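Ruler protein (Pseudomonas aeruginosa, PDB 5CUK) is a type III secretion ruler protein, probably sensing needle length and, through the C-terminal domain crystallised here, switching the substrate specificity of export. Local coordinates at residues A[11-16]-A[41-46]. Numbering follows the deposited sequence. Where two conformers were deposited one is given.
Sequences LADLAR and RLPQLG
The carboxylate of Asp13 lies flat between Pro43 and Leu45: Pro43 CD sits over one face, 3.8 Å from Asp13 CG, with Leu42 CB on that side 3.4 Å from Asp13 OD1, and Leu45 CD1 covers the OD1 end of the other. At the OD1 edge, close to the carboxylate plane, come two backbone N-H groups. The setting is a β-hairpin of the substrate-specificity domain, its antiparallel strands 35-42 and 46-54 joined by the three-residue turn 43-45, and it illustrates how one helical acid can hold a tight turn. Leu45 N donates to Asp13 OD1 at 3.0 Å, nearly along the C-O axis, while Gln44 N reaches the same oxygen on its syn side at 3.2 Å. With CG anti to its own carbonyl carbon (chi1 -66°), Asp13 extends from the first turn of helix 11-29 to satisfy two consecutive amides; these bonds would be expected to favour the charged carboxylate. Closing the turn, Leu42 and Gly46 form a hydrogen-bonded pair, and Leu45 continues inward onto Leu72 and Leu73 of helix 67-75, tying the turn to a second helix. One helical turn beyond Asp13, the Arg16 side chain crosses that of Leu42 obliquely, its CG, anti to the backbone N (chi1 175°), 3.8 Å from Leu42 CD2, while its guanidinium forms a salt bridge with Asp19. On the exposed flank, Ala12 CB meets the ring of Pro43 at CG, 4.2 Å away.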
ATOM      1  N   LEU A  11     -10.343   2.000  10.832  1.00 43.70           N
ATOM      2  CA  LEU A  11      -9.213   2.910  11.064  1.00 46.27           C
ATOM      3  C   LEU A  11      -7.931   2.185  11.399  1.00 46.15           C
ATOM      4  O   LEU A  11      -6.868   2.557  10.908  1.00 39.86           O
ATOM      5  CB  LEU A  11      -9.529   3.900  12.190  1.00 44.67           C
ATOM      6  CG  LEU A  11      -8.744   5.212  12.184  1.00 36.74           C
ATOM      7  CD1 LEU A  11      -8.909   5.885  10.857  1.00 35.07           C
ATOM      8  CD2 LEU A  11      -9.239   6.137  13.316  1.00 36.24           C
ATOM      9  N   ALA A  12      -8.029   1.154  12.236  1.00 44.21           N
ATOM     10  CA  ALA A  12      -6.836   0.463  12.718  1.00 43.91           C
ATOM     11  C   ALA A  12      -6.123  -0.233  11.572  1.00 43.08           C
ATOM     12  O   ALA A  12      -4.910  -0.439  11.624  1.00 44.77           O
ATOM     13  CB  ALA A  12      -7.199  -0.529  13.803  1.00 48.30           C
ATOM     14  N   ASP A  13      -6.879  -0.568  10.531  1.00 41.25           N
ATOM     15  CA  ASP A  13      -6.321  -1.192   9.337  1.00 42.17           C
ATOM     16  C   ASP A  13      -5.672  -0.156   8.411  1.00 44.95           C
ATOM     17  O   ASP A  13      -4.539  -0.357   7.957  1.00 37.22           O
ATOM     18  CB  ASP A  13      -7.405  -1.988   8.595  1.00 42.79           C
ATOM     19  CG  ASP A  13      -7.902  -3.199   9.416  1.00 47.89           C
ATOM     20  OD1 ASP A  13      -7.638  -4.357   9.034  1.00 52.16           O
ATOM     21  OD2 ASP A  13      -8.491  -2.991  10.493  1.00 45.58           O
ATOM     22  N   LEU A  14      -6.388   0.935   8.140  1.00 41.32           N
ATOM     23  CA  LEU A  14      -5.813   2.077   7.439  1.00 42.75           C
ATOM     24  C   LEU A  14      -4.517   2.488   8.093  1.00 40.71           C
ATOM     25  O   LEU A  14      -3.480   2.577   7.439  1.00 40.13           O
ATOM     26  CB  LEU A  14      -6.776   3.256   7.427  1.00 43.64           C
ATOM     27  CG  LEU A  14      -6.254   4.525   6.784  1.00 43.13           C
ATOM     28  CD1 LEU A  14      -5.852   4.213   5.374  1.00 47.60           C
ATOM     29  CD2 LEU A  14      -7.327   5.599   6.793  1.00 41.57           C
ATOM     30  N   ALA A  15      -4.567   2.707   9.402  1.00 40.84           N
ATOM     31  CA  ALA A  15      -3.375   3.113  10.136  1.00 41.92           C
ATOM     32  C   ALA A  15      -2.183   2.162   9.897  1.00 39.32           C
ATOM     33  O   ALA A  15      -1.093   2.617   9.556  1.00 44.19           O
ATOM     34  CB  ALA A  15      -3.692   3.219  11.628  1.00 39.53           C
ATOM     35  N   ARG A  16      -2.380   0.860  10.045  1.00 38.00           N
ATOM     36  CA  ARG A  16      -1.261  -0.071   9.990  1.00 44.04           C
ATOM     37  C   ARG A  16      -0.747  -0.136   8.558  1.00 43.87           C
ATOM     38  O   ARG A  16       0.457  -0.139   8.314  1.00 44.78           O
ATOM     39  CB  ARG A  16      -1.665  -1.452  10.508  1.00 46.46           C
ATOM     40  CG  ARG A  16      -0.569  -2.529  10.372  1.00 49.27           C
ATOM     41  CD  ARG A  16       0.512  -2.504  11.481  1.00 56.71           C
ATOM     42  NE  ARG A  16       1.746  -3.189  11.045  1.00 56.56           N
ATOM     43  CZ  ARG A  16       2.850  -2.563  10.627  1.00 62.39           C
ATOM     44  NH1 ARG A  16       2.902  -1.240  10.616  1.00 63.11           N
ATOM     45  NH2 ARG A  16       3.917  -3.250  10.222  1.00 66.61           N
ATOM     46  N   ARG A  41       0.312  -8.009   8.917  1.00 42.68           N
ATOM     47  CA  ARG A  41      -1.006  -8.413   9.415  1.00 51.55           C
ATOM     48  C   ARG A  41      -1.830  -7.161   9.686  1.00 49.60           C
ATOM     49  O   ARG A  41      -1.417  -6.252  10.420  1.00 54.18           O
ATOM     50  CB  ARG A  41      -0.917  -9.284  10.682  1.00 60.00           C
ATOM     51  CG  ARG A  41      -0.005  -8.719  11.769  1.00 71.58           C
ATOM     52  CD  ARG A  41      -0.429  -9.135  13.195  1.00 82.99           C
ATOM     53  NE  ARG A  41       0.542  -8.671  14.193  1.00 86.96           N
ATOM     54  CZ  ARG A  41       0.220  -8.151  15.377  1.00 88.32           C
ATOM     55  NH1 ARG A  41      -1.055  -8.033  15.732  1.00 91.14           N
ATOM     56  NH2 ARG A  41       1.176  -7.747  16.209  1.00 87.92           N
ATOM     57  N   LEU A  42      -2.975  -7.082   9.033  1.00 46.08           N
ATOM     58  CA  LEU A  42      -3.924  -6.037   9.365  1.00 47.85           C
ATOM     59  C   LEU A  42      -4.895  -6.661  10.375  1.00 49.14           C
ATOM     60  O   LEU A  42      -5.251  -7.832  10.237  1.00 49.04           O
ATOM     61  CB  LEU A  42      -4.606  -5.500   8.103  1.00 46.81           C
ATOM     62  CG  LEU A  42      -3.597  -5.024   7.040  1.00 45.80           C
ATOM     63  CD1 LEU A  42      -4.312  -4.619   5.778  1.00 40.71           C
ATOM     64  CD2 LEU A  42      -2.734  -3.875   7.552  1.00 42.33           C
ATOM     65  N   PRO A  43      -5.271  -5.908  11.425  1.00 49.80           N
ATOM     66  CA  PRO A  43      -6.025  -6.490  12.536  1.00 46.16           C
ATOM     67  C   PRO A  43      -7.232  -7.269  12.057  1.00 51.74           C
ATOM     68  O   PRO A  43      -7.413  -8.417  12.472  1.00 53.91           O
ATOM     69  CB  PRO A  43      -6.458  -5.274  13.344  1.00 48.59           C
ATOM     70  CG  PRO A  43      -5.472  -4.250  13.045  1.00 44.41           C
ATOM     71  CD  PRO A  43      -5.052  -4.468  11.621  1.00 47.44           C
ATOM     72  N   GLN A  44      -8.041  -6.686  11.181  1.00 48.39           N
ATOM     73  CA  GLN A  44      -9.195  -7.452  10.749  0.56 51.01           C
ATOM     74  C   GLN A  44      -9.023  -7.941   9.320  1.00 50.45           C
ATOM     75  O   GLN A  44      -9.531  -9.000   8.992  1.00 50.53           O
ATOM     76  CB  GLN A  44     -10.498  -6.649  10.921  0.56 52.38           C
ATOM     77  CG  GLN A  44     -10.933  -6.461  12.397  0.56 51.86           C
ATOM     78  CD  GLN A  44     -11.196  -7.772  13.137  0.56 51.81           C
ATOM     79  OE1 GLN A  44     -11.634  -8.762  12.546  0.56 50.69           O
ATOM     80  NE2 GLN A  44     -10.929  -7.777  14.438  0.56 47.58           N
ATOM     81  N   LEU A  45      -8.267  -7.232   8.491  1.00 49.20           N
ATOM     82  CA  LEU A  45      -8.142  -7.674   7.104  1.00 48.73           C
ATOM     83  C   LEU A  45      -7.190  -8.853   6.863  1.00 46.27           C
ATOM     84  O   LEU A  45      -7.152  -9.404   5.758  1.00 43.46           O
ATOM     85  CB  LEU A  45      -7.716  -6.506   6.216  1.00 52.03           C
ATOM     86  CG  LEU A  45      -8.872  -5.776   5.526  1.00 47.78           C
ATOM     87  CD1 LEU A  45      -9.642  -4.895   6.504  1.00 50.38           C
ATOM     88  CD2 LEU A  45      -8.321  -4.963   4.375  1.00 48.79           C
ATOM     89  N   GLY A  46      -6.435  -9.252   7.881  1.00 45.21           N
ATOM     90  CA  GLY A  46      -5.584 -10.428   7.755  1.00 46.37           C
ATOM     91  C   GLY A  46      -4.199 -10.152   7.197  1.00 45.84           C
ATOM     92  O   GLY A  46      -3.698  -9.024   7.264  1.00 46.98           O
TER